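Long-range contacts in farnesyl pyrophosphate synthetase (Staphylococcus aureus, PDB 5H9D), which probably builds heptaprenyl diphosphate by magnesium-dependent prenyl transfer, as a member of the FPP/GGPP synthase family: residues 242-247 and 274-279; 208-213 and 233-238; 154-159 and 237-242; 202-207 and 282-287. All coordinates share one frame; numbering follows the deposited sequence.

Contact 1: residues 242-247 and 274-279; sequences MRKNPD and SDSIDE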
loop_
_atom_site.group_PDB
_atom_site.type_symbol
_atom_site.label_atom_id
_atom_site.label_comp_id
_atom_site.label_asym_id
_atom_site.label_seq_id
_atom_site.Cartn_x
_atom_site.Cartn_y
_atom_site.Cartn_z
ATOM N N MET A 242 -27.107 8.518 13.195
ATOM C CA MET A 242 -28.065 7.422 13.032
ATOM C C MET A 242 -28.609 6.936 14.378
ATOM O O MET A 242 -29.831 6.906 14.572
ATOM C CB MET A 242 -27.453 6.235 12.276
ATOM C CG MET A 242 -27.339 6.434 10.773
ATOM S SD MET A 242 -26.930 4.890 9.862
ATOM C CE MET A 242 -25.252 5.090 9.531
ATOM N N ARG A 243 -27.721 6.571 15.308
ATOM C CA ARG A 243 -28.140 6.077 16.615
ATOM C C ARG A 243 -29.138 6.986 17.328
ATOM O O ARG A 243 -29.951 6.516 18.113
ATOM C CB ARG A 243 -26.928 5.856 17.521
ATOM C CG ARG A 243 -26.053 7.079 17.660
ATOM C CD ARG A 243 -25.212 7.088 18.930
ATOM N NE ARG A 243 -24.400 5.888 19.120
ATOM C CZ ARG A 243 -23.200 5.886 19.708
ATOM N NH1 ARG A 243 -22.670 7.022 20.156
ATOM N NH2 ARG A 243 -22.526 4.745 19.856
ATOM N N LYS A 244 -29.094 8.283 17.066
ATOM C CA LYS A 244 -30.030 9.167 17.749
ATOM C C LYS A 244 -31.118 9.780 16.869
ATOM O O LYS A 244 -31.875 10.636 17.337
ATOM C CB LYS A 244 -29.276 10.296 18.473
ATOM C CG LYS A 244 -28.651 11.364 17.590
ATOM C CD LYS A 244 -27.961 12.371 18.494
ATOM C CE LYS A 244 -26.974 13.274 17.766
ATOM N NZ LYS A 244 -26.061 13.902 18.786
ATOM N N ASN A 245 -31.213 9.335 15.615
ATOM C CA ASN A 245 -32.198 9.879 14.690
ATOM C C ASN A 245 -32.775 8.790 13.799
ATOM O O ASN A 245 -32.360 8.627 12.645
ATOM C CB ASN A 245 -31.540 10.954 13.824
ATOM C CG ASN A 245 -32.540 11.824 13.110
ATOM O OD1 ASN A 245 -33.728 11.503 13.032
ATOM N ND2 ASN A 245 -32.063 12.939 12.574
ATOM N N PRO A 246 -33.758 8.035 14.318
ATOM C CA PRO A 246 -34.405 6.950 13.573
ATOM C C PRO A 246 -34.965 7.305 12.191
ATOM O O PRO A 246 -35.235 6.411 11.386
ATOM C CB PRO A 246 -35.476 6.442 14.547
ATOM C CG PRO A 246 -35.728 7.605 15.450
ATOM C CD PRO A 246 -34.347 8.166 15.661
ATOM N N ASP A 247 -35.146 8.588 11.902
ATOM C CA ASP A 247 -35.640 8.979 10.572
ATOM C C ASP A 247 -34.459 8.911 9.605
ATOM O O ASP A 247 -34.563 8.355 8.511
ATOM C CB ASP A 247 -36.167 10.418 10.564
ATOM C CG ASP A 247 -37.313 10.622 11.507
ATOM O OD1 ASP A 247 -37.299 11.633 12.253
ATOM O OD2 ASP A 247 -38.226 9.774 11.499
ATOM N N SER A 274 -25.982 19.401 12.508
ATOM C CA SER A 274 -26.060 18.402 13.559
ATOM C C SER A 274 -25.015 18.552 14.670
ATOM O O SER A 274 -24.013 19.278 14.532
ATOM C CB SER A 274 -25.941 17.015 12.920
ATOM O OG SER A 274 -26.016 15.975 13.881
ATOM N N ASP A 275 -25.277 17.860 15.778
ATOM C CA ASP A 275 -24.374 17.851 16.923
ATOM C C ASP A 275 -23.341 16.747 16.677
ATOM O O ASP A 275 -22.254 16.728 17.266
ATOM C CB ASP A 275 -25.148 17.559 18.230
ATOM C CG ASP A 275 -26.054 18.719 18.655
ATOM O OD1 ASP A 275 -25.619 19.895 18.583
ATOM O OD2 ASP A 275 -27.203 18.460 19.077
ATOM N N SER A 276 -23.704 15.837 15.782
ATOM C CA SER A 276 -22.876 14.700 15.430
ATOM C C SER A 276 -21.538 15.078 14.831
ATOM O O SER A 276 -20.565 14.347 14.963
ATOM C CB SER A 276 -23.651 13.801 14.485
ATOM O OG SER A 276 -24.721 13.185 15.177
ATOM N N ILE A 277 -21.483 16.214 14.163
ATOM C CA ILE A 277 -20.228 16.651 13.599
ATOM C C ILE A 277 -19.341 16.998 14.773
ATOM O O ILE A 277 -18.121 16.883 14.703
ATOM C CB ILE A 277 -20.396 17.892 12.712
ATOM C CG1 ILE A 277 -20.721 17.455 11.298
ATOM C CG2 ILE A 277 -19.118 18.720 12.707
ATOM C CD1 ILE A 277 -19.582 16.710 10.629
ATOM N N ASP A 278 -19.963 17.409 15.867
ATOM C CA ASP A 278 -19.195 17.782 17.039
ATOM C C ASP A 278 -18.892 16.601 17.945
ATOM O O ASP A 278 -17.835 16.551 18.578
ATOM C CB ASP A 278 -19.916 18.916 17.782
ATOM C CG ASP A 278 -19.864 20.241 17.005
ATOM O OD1 ASP A 278 -18.786 20.894 17.028
ATOM O OD2 ASP A 278 -20.882 20.606 16.355
ATOM N N GLU A 279 -19.806 15.640 18.000
ATOM C CA GLU A 279 -19.572 14.471 18.815
ATOM C C GLU A 279 -18.402 13.734 18.149
ATOM O O GLU A 279 -17.547 13.173 18.834
ATOM C CB GLU A 279 -20.831 13.609 18.859
ATOM C CG GLU A 279 -20.794 12.509 19.925
ATOM C CD GLU A 279 -21.984 11.544 19.834
ATOM O OE1 GLU A 279 -21.930 10.445 20.446
ATOM O OE2 GLU A 279 -22.974 11.888 19.153
#
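A surface salt-bridge network of Arg243, Lys244 and Glu279 joins the C-terminal end of helix 236-243 to the early part of helix 276-296 in this largely helical prenyl synthase fold. Glu279 is the shared acid and offers one carboxylate oxygen to each base. Its OE1 lies 3.5 Å from Arg243 NH1, at the edge of the guanidinium and near its plane, with the carboxylate turned 34° from that plane. The second oxygen, OE2 of Glu279, stands 3.7 Å from Lys244 NZ, a long ion pair. No hydrogen bond links the two segments, so charge attraction is the main polar tie between them. Lys244 is the first residue past its helix to leave helical backbone angles. Its CG lies between the backbone N and the carbonyl carbon (chi1 72°), and from there the chain runs extended, sliding past Glu279 in the opposite direction. On this path Lys244 CE comes to 3.4 Å from Ser276 OG, a hydroxyl already hydrogen-bonded to Glu241. Ser276 also gives its N-H to Ser274 OG at 3.0 Å, a capping bond that secures the turn leading into helix 276-296. At its far end Lys244 crosses Asp275 at about a right angle: NZ packs 3.8 Å from Asp275 CB, while Asp275 OD2 lies farther off, at 4.7 Å.

Contact 2: residues 208-213 and 233-238; sequences IDDVLD and HITLPI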
loop_
_atom_site.group_PDB
_atom_site.type_symbol
_atom_site.label_atom_id
_atom_site.label_comp_id
_atom_site.label_asym_id
_atom_site.label_seq_id
_atom_site.Cartn_x
_atom_site.Cartn_y
_atom_site.Cartn_z
ATOM N N ILE A 208 -10.724 13.072 11.819
ATOM C CA ILE A 208 -10.783 14.448 11.366
ATOM C C ILE A 208 -11.106 14.528 9.882
ATOM O O ILE A 208 -11.952 15.327 9.491
ATOM C CB ILE A 208 -9.492 15.205 11.732
ATOM C CG1 ILE A 208 -9.610 15.655 13.189
ATOM C CG2 ILE A 208 -9.257 16.395 10.810
ATOM C CD1 ILE A 208 -8.279 15.780 13.895
ATOM N N ASP A 209 -10.456 13.718 9.055
ATOM C CA ASP A 209 -10.779 13.698 7.622
ATOM C C ASP A 209 -12.305 13.554 7.416
ATOM O O ASP A 209 -12.918 14.310 6.672
ATOM C CB ASP A 209 -10.127 12.494 6.931
ATOM C CG ASP A 209 -8.707 12.745 6.498
ATOM O OD1 ASP A 209 -7.872 13.176 7.329
ATOM O OD2 ASP A 209 -8.421 12.480 5.310
ATOM N N ASP A 210 -12.900 12.568 8.082
ATOM C CA ASP A 210 -14.315 12.293 7.937
ATOM C C ASP A 210 -15.177 13.430 8.360
ATOM O O ASP A 210 -16.251 13.639 7.818
ATOM C CB ASP A 210 -14.708 11.028 8.703
ATOM C CG ASP A 210 -13.992 9.799 8.184
ATOM O OD1 ASP A 210 -13.419 9.854 7.053
ATOM O OD2 ASP A 210 -14.014 8.777 8.905
ATOM N N VAL A 211 -14.727 14.172 9.346
ATOM C CA VAL A 211 -15.528 15.301 9.755
ATOM C C VAL A 211 -15.381 16.373 8.676
ATOM O O VAL A 211 -16.372 16.940 8.240
ATOM C CB VAL A 211 -15.092 15.850 11.127
ATOM C CG1 VAL A 211 -15.936 17.060 11.485
ATOM C CG2 VAL A 211 -15.269 14.786 12.179
ATOM N N LEU A 212 -14.154 16.606 8.206
ATOM C CA LEU A 212 -13.906 17.622 7.189
ATOM C C LEU A 212 -14.497 17.317 5.823
ATOM O O LEU A 212 -14.322 18.069 4.876
ATOM C CB LEU A 212 -12.410 17.854 7.025
ATOM C CG LEU A 212 -11.573 18.491 8.138
ATOM C CD1 LEU A 212 -10.129 18.620 7.639
ATOM C CD2 LEU A 212 -12.140 19.826 8.525
ATOM N N ASP A 213 -15.197 16.209 5.703
ATOM C CA ASP A 213 -15.762 15.880 4.414
ATOM C C ASP A 213 -17.150 16.507 4.325
ATOM O O ASP A 213 -17.738 16.578 3.252
ATOM C CB ASP A 213 -15.822 14.356 4.241
ATOM C CG ASP A 213 -15.624 13.930 2.793
ATOM O OD1 ASP A 213 -16.616 13.917 2.027
ATOM O OD2 ASP A 213 -14.459 13.630 2.423
ATOM N N HIS A 233 -19.431 5.368 1.816
ATOM C CA HIS A 233 -18.669 5.264 3.073
ATOM C C HIS A 233 -19.391 5.911 4.240
ATOM O O HIS A 233 -19.480 7.141 4.322
ATOM C CB HIS A 233 -17.317 5.934 2.934
ATOM C CG HIS A 233 -16.499 5.395 1.812
ATOM N ND1 HIS A 233 -15.953 4.129 1.834
ATOM C CD2 HIS A 233 -16.159 5.935 0.618
ATOM C CE1 HIS A 233 -15.311 3.912 0.700
ATOM N NE2 HIS A 233 -15.423 4.991 -0.056
ATOM N N ILE A 234 -19.894 5.069 5.139
ATOM C CA ILE A 234 -20.615 5.506 6.327
ATOM C C ILE A 234 -19.600 5.744 7.450
ATOM O O ILE A 234 -19.215 4.824 8.150
ATOM C CB ILE A 234 -21.592 4.437 6.749
ATOM C CG1 ILE A 234 -22.367 3.960 5.521
ATOM C CG2 ILE A 234 -22.494 4.961 7.816
ATOM C CD1 ILE A 234 -23.098 5.044 4.782
ATOM N N THR A 235 -19.198 6.999 7.628
ATOM C CA THR A 235 -18.185 7.357 8.596
ATOM C C THR A 235 -18.739 7.829 9.937
ATOM O O THR A 235 -19.940 8.061 10.064
ATOM C CB THR A 235 -17.261 8.403 7.973
ATOM O OG1 THR A 235 -17.998 9.608 7.735
ATOM C CG2 THR A 235 -16.727 7.892 6.612
ATOM N N LEU A 236 -17.858 7.978 10.927
ATOM C CA LEU A 236 -18.273 8.353 12.270
ATOM C C LEU A 236 -19.407 9.388 12.379
ATOM O O LEU A 236 -20.409 9.139 13.055
ATOM C CB LEU A 236 -17.055 8.791 13.109
ATOM C CG LEU A 236 -17.339 8.933 14.615
ATOM C CD1 LEU A 236 -17.897 7.620 15.085
ATOM C CD2 LEU A 236 -16.120 9.304 15.419
ATOM N N PRO A 237 -19.274 10.552 11.724
ATOM C CA PRO A 237 -20.370 11.528 11.838
ATOM C C PRO A 237 -21.727 10.878 11.542
ATOM O O PRO A 237 -22.674 10.973 12.326
ATOM C CB PRO A 237 -20.020 12.566 10.788
ATOM C CG PRO A 237 -18.535 12.453 10.692
ATOM C CD PRO A 237 -18.284 10.995 10.742
ATOM N N ILE A 238 -21.787 10.177 10.413
ATOM C CA ILE A 238 -23.007 9.521 9.973
ATOM C C ILE A 238 -23.504 8.379 10.846
ATOM O O ILE A 238 -24.691 8.095 10.850
ATOM C CB ILE A 238 -22.862 9.057 8.523
ATOM C CG1 ILE A 238 -22.279 10.214 7.685
ATOM C CG2 ILE A 238 -24.225 8.683 7.972
ATOM C CD1 ILE A 238 -22.143 9.940 6.214
#
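Asp210 lays its carboxylate group against the methine and methyl of Thr235, without a hydrogen bond between the two segments. The nearest pair is Asp210 OD2 and Thr235 CB, 3.4 Å apart, and Thr235 CG2 adds a contact of 3.7 Å with Asp210 CG. Thr235 OG1 meets the aliphatic part of the aspartate instead, 3.7 Å from Asp210 CB. This follows from its rotamer: OG1 lies between the backbone N and the carbonyl carbon (chi1 66°), which puts CG2 anti to the carbonyl carbon. Two residues past Thr235, the Pro237 ring packs against Asp210, its CG 3.9 Å from Asp210 O and its CD 4.1 Å from Asp210 CB. Val211 closes this side loosely, with CG2 4.3 Å from Pro237 CG.

Asp210 has further polar partners outside the two segments. Its OD2 is hydrogen-bonded to the hydroxyl of Tyr161, and its OD1 receives a weak hydrogen bond from Gln206 NE2 one helical turn earlier. Asp209, Asp210 and Asp213 match the second aspartate-rich DDxxD motif of trans-prenyl synthases, which in relatives takes part in magnesium-assisted diphosphate binding. Asp213 OD1 in turn accepts the backbone N-H of Asp228.

Thr235 occupies the N-cap position of helix 236-243, and Pro237 sits in the first turn of that helix. The contact therefore sets the start of helix 236-243 against the motif-bearing part of helix 188-215, with helix 276-296 packed on Val211 and helix 227-230 beside Asp210 and Asp213.

Contact 3: residues 154-159 and 237-242; sequences SQQTII and PILLEM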
loop_
_atom_site.group_PDB
_atom_site.type_symbol
_atom_site.label_atom_id
_atom_site.label_comp_id
_atom_site.label_asym_id
_atom_site.label_seq_id
_atom_site.Cartn_x
_atom_site.Cartn_y
_atom_site.Cartn_z
ATOM N N SER A 154 -25.729 0.342 5.669
ATOM C CA SER A 154 -26.249 1.150 6.768
ATOM C C SER A 154 -26.455 0.392 8.063
ATOM O O SER A 154 -27.017 0.929 9.009
ATOM C CB SER A 154 -27.572 1.775 6.344
ATOM O OG SER A 154 -28.395 0.796 5.740
ATOM N N GLN A 155 -26.011 -0.856 8.119
ATOM C CA GLN A 155 -26.202 -1.655 9.326
ATOM C C GLN A 155 -24.905 -1.881 10.115
ATOM O O GLN A 155 -24.885 -2.550 11.144
ATOM C CB GLN A 155 -26.838 -2.994 8.936
ATOM C CG GLN A 155 -27.983 -2.855 7.906
ATOM C CD GLN A 155 -29.162 -2.020 8.414
ATOM O OE1 GLN A 155 -29.631 -1.106 7.726
ATOM N NE2 GLN A 155 -29.648 -2.336 9.618
ATOM N N GLN A 156 -23.825 -1.292 9.638
ATOM C CA GLN A 156 -22.562 -1.470 10.284
ATOM C C GLN A 156 -22.497 -0.735 11.632
ATOM O O GLN A 156 -23.194 0.254 11.858
ATOM C CB GLN A 156 -21.467 -1.018 9.337
ATOM C CG GLN A 156 -21.265 0.459 9.320
ATOM C CD GLN A 156 -19.804 0.811 9.450
ATOM O OE1 GLN A 156 -18.977 -0.026 9.851
ATOM N NE2 GLN A 156 -19.469 2.058 9.122
ATOM N N THR A 157 -21.642 -1.229 12.521
ATOM C CA THR A 157 -21.491 -0.661 13.854
ATOM C C THR A 157 -20.254 0.271 14.065
ATOM O O THR A 157 -19.259 0.227 13.316
ATOM C CB THR A 157 -21.475 -1.814 14.881
ATOM O OG1 THR A 157 -21.972 -1.346 16.140
ATOM C CG2 THR A 157 -20.059 -2.368 15.051
ATOM N N ILE A 158 -20.334 1.130 15.079
ATOM C CA ILE A 158 -19.233 2.032 15.373
ATOM C C ILE A 158 -17.953 1.281 15.727
ATOM O O ILE A 158 -16.886 1.576 15.191
ATOM C CB ILE A 158 -19.595 3.013 16.501
ATOM C CG1 ILE A 158 -20.485 4.117 15.922
ATOM C CG2 ILE A 158 -18.338 3.601 17.109
ATOM C CD1 ILE A 158 -20.817 5.199 16.869
ATOM N N ILE A 159 -18.056 0.309 16.621
ATOM C CA ILE A 159 -16.897 -0.478 17.011
ATOM C C ILE A 159 -16.245 -1.007 15.726
ATOM O O ILE A 159 -15.027 -1.227 15.655
ATOM C CB ILE A 159 -17.336 -1.661 17.942
ATOM C CG1 ILE A 159 -16.286 -1.918 19.028
ATOM C CG2 ILE A 159 -17.596 -2.914 17.133
ATOM C CD1 ILE A 159 -15.044 -2.560 18.543
ATOM N N PRO A 237 -19.274 10.552 11.724
ATOM C CA PRO A 237 -20.370 11.528 11.838
ATOM C C PRO A 237 -21.727 10.878 11.542
ATOM O O PRO A 237 -22.674 10.973 12.326
ATOM C CB PRO A 237 -20.020 12.566 10.788
ATOM C CG PRO A 237 -18.535 12.453 10.692
ATOM C CD PRO A 237 -18.284 10.995 10.742
ATOM N N ILE A 238 -21.787 10.177 10.413
ATOM C CA ILE A 238 -23.007 9.521 9.973
ATOM C C ILE A 238 -23.504 8.379 10.846
ATOM O O ILE A 238 -24.691 8.095 10.850
ATOM C CB ILE A 238 -22.862 9.057 8.523
ATOM C CG1 ILE A 238 -22.279 10.214 7.685
ATOM C CG2 ILE A 238 -24.225 8.683 7.972
ATOM C CD1 ILE A 238 -22.143 9.940 6.214
ATOM N N LEU A 239 -22.611 7.734 11.589
ATOM C CA LEU A 239 -23.003 6.635 12.476
ATOM C C LEU A 239 -23.637 7.223 13.729
ATOM O O LEU A 239 -24.552 6.636 14.308
ATOM C CB LEU A 239 -21.780 5.801 12.871
ATOM C CG LEU A 239 -21.247 4.931 11.734
ATOM C CD1 LEU A 239 -19.773 4.570 11.919
ATOM C CD2 LEU A 239 -22.097 3.686 11.667
ATOM N N LEU A 240 -23.132 8.388 14.130
ATOM C CA LEU A 240 -23.612 9.071 15.310
ATOM C C LEU A 240 -25.000 9.627 15.095
ATOM O O LEU A 240 -25.877 9.451 15.922
ATOM C CB LEU A 240 -22.649 10.191 15.710
ATOM C CG LEU A 240 -21.268 9.693 16.139
ATOM C CD1 LEU A 240 -20.428 10.831 16.609
ATOM C CD2 LEU A 240 -21.406 8.680 17.246
ATOM N N GLU A 241 -25.213 10.293 13.977
ATOM C CA GLU A 241 -26.527 10.838 13.728
ATOM C C GLU A 241 -27.545 9.718 13.564
ATOM O O GLU A 241 -28.722 9.929 13.787
ATOM C CB GLU A 241 -26.517 11.748 12.494
ATOM C CG GLU A 241 -27.783 12.611 12.338
ATOM C CD GLU A 241 -28.139 13.410 13.594
ATOM O OE1 GLU A 241 -29.233 14.022 13.631
ATOM O OE2 GLU A 241 -27.336 13.429 14.550
ATOM N N MET A 242 -27.107 8.518 13.195
ATOM C CA MET A 242 -28.065 7.422 13.032
ATOM C C MET A 242 -28.609 6.936 14.378
ATOM O O MET A 242 -29.831 6.906 14.572
ATOM C CB MET A 242 -27.453 6.235 12.276
ATOM C CG MET A 242 -27.339 6.434 10.773
ATOM S SD MET A 242 -26.930 4.890 9.862
ATOM C CE MET A 242 -25.252 5.090 9.531
#
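Chi1 of -73° sets CG of Leu239 anti to its carbonyl carbon, and the branch beyond it meets Gln156, whose own CG lies between the backbone N and the carbonyl carbon (chi1 81°). The glutamine chain then bends at chi2 (132°) and crosses the leucine at about a right angle. Its amide nitrogen comes over the methyl end, Gln156 NE2 being 3.8 Å from Leu239 CD1, while the other methyl, Leu239 CD2, lies 3.6 Å from the backbone Gln156 O. The amide oxygen of Gln156 is turned elsewhere, hydrogen-bonded to Asn160.

These groups join two parts of the prenyl synthase helix bundle: the loop leading into helix 158-183, with Thr157 at its N-cap position, and one side of the short helix 236-243. Leu239 has more surface buried here than any other residue of the two segments. Ile158 slides past it in the opposite direction, its CG1 3.7 Å from Leu239 CB. The isoleucine chain then ends against the next residue of the helix, with Ile158 CD1 3.6 Å from Leu240 CD2 and the two side chains at about a right angle. Leu240 also touches Ser276 and Glu279 of helix 276-296. Nearer the start of the loop, the carbonyl oxygen of Ser154 lies 4.1 Å from Met242 SD, on the helix.

Contact 4: residues 202-207 and 282-287; sequences GMSFQI and AVSSKY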
loop_
_atom_site.group_PDB
_atom_site.type_symbol
_atom_site.label_atom_id
_atom_site.label_comp_id
_atom_site.label_asym_id
_atom_site.label_seq_id
_atom_site.Cartn_x
_atom_site.Cartn_y
_atom_site.Cartn_z
ATOM N N GLY A 202 -2.980 8.600 14.713
ATOM C CA GLY A 202 -3.566 8.064 13.496
ATOM C C GLY A 202 -5.077 7.915 13.546
ATOM O O GLY A 202 -5.745 8.169 12.551
ATOM N N MET A 203 -5.626 7.488 14.679
ATOM C CA MET A 203 -7.080 7.344 14.817
ATOM C C MET A 203 -7.715 8.729 14.755
ATOM O O MET A 203 -8.696 8.950 14.034
ATOM C CB MET A 203 -7.443 6.666 16.150
ATOM C CG MET A 203 -6.934 5.216 16.278
ATOM S SD MET A 203 -7.787 4.064 15.207
ATOM C CE MET A 203 -9.489 4.243 15.773
ATOM N N SER A 204 -7.143 9.665 15.500
ATOM C CA SER A 204 -7.641 11.029 15.496
ATOM C C SER A 204 -7.558 11.642 14.092
ATOM O O SER A 204 -8.474 12.333 13.631
ATOM C CB SER A 204 -6.821 11.874 16.446
ATOM O OG SER A 204 -6.864 13.224 16.027
ATOM N N PHE A 205 -6.434 11.376 13.434
ATOM C CA PHE A 205 -6.144 11.850 12.102
ATOM C C PHE A 205 -7.335 11.588 11.187
ATOM O O PHE A 205 -7.953 12.523 10.668
ATOM C CB PHE A 205 -4.904 11.110 11.590
ATOM C CG PHE A 205 -4.368 11.630 10.266
ATOM C CD1 PHE A 205 -4.016 12.963 10.110
ATOM C CD2 PHE A 205 -4.168 10.771 9.195
ATOM C CE1 PHE A 205 -3.471 13.419 8.912
ATOM C CE2 PHE A 205 -3.624 11.221 8.008
ATOM C CZ PHE A 205 -3.276 12.537 7.866
ATOM N N GLN A 206 -7.642 10.303 10.999
ATOM C CA GLN A 206 -8.736 9.853 10.145
ATOM C C GLN A 206 -10.106 10.380 10.566
ATOM O O GLN A 206 -10.916 10.748 9.720
ATOM C CB GLN A 206 -8.778 8.309 10.103
ATOM C CG GLN A 206 -9.765 7.729 9.073
ATOM C CD GLN A 206 -9.493 8.265 7.647
ATOM O OE1 GLN A 206 -8.440 7.988 7.058
ATOM N NE2 GLN A 206 -10.444 9.052 7.108
ATOM N N ILE A 207 -10.372 10.407 11.864
ATOM C CA ILE A 207 -11.663 10.893 12.292
ATOM C C ILE A 207 -11.821 12.330 11.815
ATOM O O ILE A 207 -12.902 12.754 11.411
ATOM C CB ILE A 207 -11.834 10.796 13.813
ATOM C CG1 ILE A 207 -11.874 9.324 14.228
ATOM C CG2 ILE A 207 -13.112 11.495 14.218
ATOM C CD1 ILE A 207 -12.060 9.065 15.693
ATOM N N ALA A 282 -15.222 15.332 18.838
ATOM C CA ALA A 282 -14.929 15.034 20.243
ATOM C C ALA A 282 -14.134 13.749 20.444
ATOM O O ALA A 282 -13.266 13.647 21.326
ATOM C CB ALA A 282 -16.212 14.953 21.025
ATOM N N VAL A 283 -14.457 12.756 19.634
ATOM C CA VAL A 283 -13.779 11.481 19.709
ATOM C C VAL A 283 -12.338 11.680 19.229
ATOM O O VAL A 283 -11.396 11.025 19.692
ATOM C CB VAL A 283 -14.446 10.461 18.801
ATOM C CG1 VAL A 283 -13.582 9.258 18.749
ATOM C CG2 VAL A 283 -15.867 10.134 19.274
ATOM N N SER A 284 -12.180 12.570 18.263
ATOM C CA SER A 284 -10.873 12.862 17.739
ATOM C C SER A 284 -10.102 13.400 18.926
ATOM O O SER A 284 -9.006 12.931 19.243
ATOM C CB SER A 284 -10.985 13.925 16.644
ATOM O OG SER A 284 -9.719 14.374 16.187
ATOM N N SER A 285 -10.705 14.379 19.595
ATOM C CA SER A 285 -10.091 15.016 20.754
ATOM C C SER A 285 -9.733 14.113 21.902
ATOM O O SER A 285 -8.634 14.223 22.446
ATOM C CB SER A 285 -10.961 16.135 21.258
ATOM O OG SER A 285 -10.549 17.323 20.621
ATOM N N LYS A 286 -10.639 13.234 22.295
ATOM C CA LYS A 286 -10.302 12.342 23.371
ATOM C C LYS A 286 -9.068 11.535 22.934
ATOM O O LYS A 286 -8.133 11.302 23.730
ATOM C CB LYS A 286 -11.476 11.420 23.676
ATOM C CG LYS A 286 -11.155 10.435 24.755
ATOM C CD LYS A 286 -12.366 9.678 25.189
ATOM C CE LYS A 286 -13.370 10.586 25.855
ATOM N NZ LYS A 286 -14.379 9.735 26.503
ATOM N N TYR A 287 -9.061 11.126 21.659
ATOM C CA TYR A 287 -7.946 10.348 21.084
ATOM C C TYR A 287 -6.637 11.097 21.153
ATOM O O TYR A 287 -5.610 10.499 21.467
ATOM C CB TYR A 287 -8.234 9.940 19.626
ATOM C CG TYR A 287 -8.753 8.523 19.506
ATOM C CD1 TYR A 287 -8.034 7.448 20.063
ATOM C CD2 TYR A 287 -9.970 8.246 18.860
ATOM C CE1 TYR A 287 -8.508 6.133 19.987
ATOM C CE2 TYR A 287 -10.467 6.911 18.769
ATOM C CZ TYR A 287 -9.724 5.866 19.338
ATOM O OH TYR A 287 -10.169 4.562 19.255
#
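Tyr287, Ile207 and Ser284 bury the most surface where helices 188-215 and 276-296 pack antiparallel, their axes 8.3 Å apart over these segments at 161°. Met203 covers one face of the tyrosine ring in a CH-pi contact: Met203 CB sits 3.8 Å from the Tyr287 ring centroid, almost exactly above it. The methionine chain then bends at chi2 and chi3, which brings Met203 CE back to 3.6 Å from Tyr287 OH. Its sulfur, oblique to the ring, makes a Met-aromatic contact, with Met203 SD 5.4 Å from the centroid.

Ile207 also reaches this ring, the two side chains crossing at about a right angle, with Ile207 CD1 3.9 Å from Tyr287 CD2. That methyl also packs on Val283 CG1, and Ile207 CG2 lies 4.0 Å from Ser284 CB. Ser284 faces Ser204 where the backbones come nearest, the CA atoms 4.3 Å apart. Both hydroxyls stand anti to their own backbone N (chi1 173° in Ser284), and a hydrogen bond of 3.1 Å joins Ser284 OG to Ser204 OG. The small serine side chains are consistent with the close approach of the backbones here, and each hydroxyl gains a polar partner in a buried seam.

Around this seam, helix 158-183 touches Met203 through Ala170, and Leu236 of helix 236-243 packs on both Ile207 and Val283.

How the contacts relate
From the N terminus, contact 3 opens first, in the loop before helix 158-183, and closes on helix 236-243. Contact 4 opens next, on helix 188-215, and closes on helix 276-296, so the loops of contacts 3 and 4 cross. Contact 2 starts just beyond on helix 188-215 and ends on the same stretch as contact 3, sharing Pro237 and Ile238. Contact 1 follows both, joining helix 236-243 to helix 276-296. Contacts 1 and 2 are thus nested inside the loop closed by contact 4. Helix 236-243 is the common member of contacts 1, 2 and 3, tied to helices 158-183, 188-215 and 276-296, and contact 4 joins the last two directly.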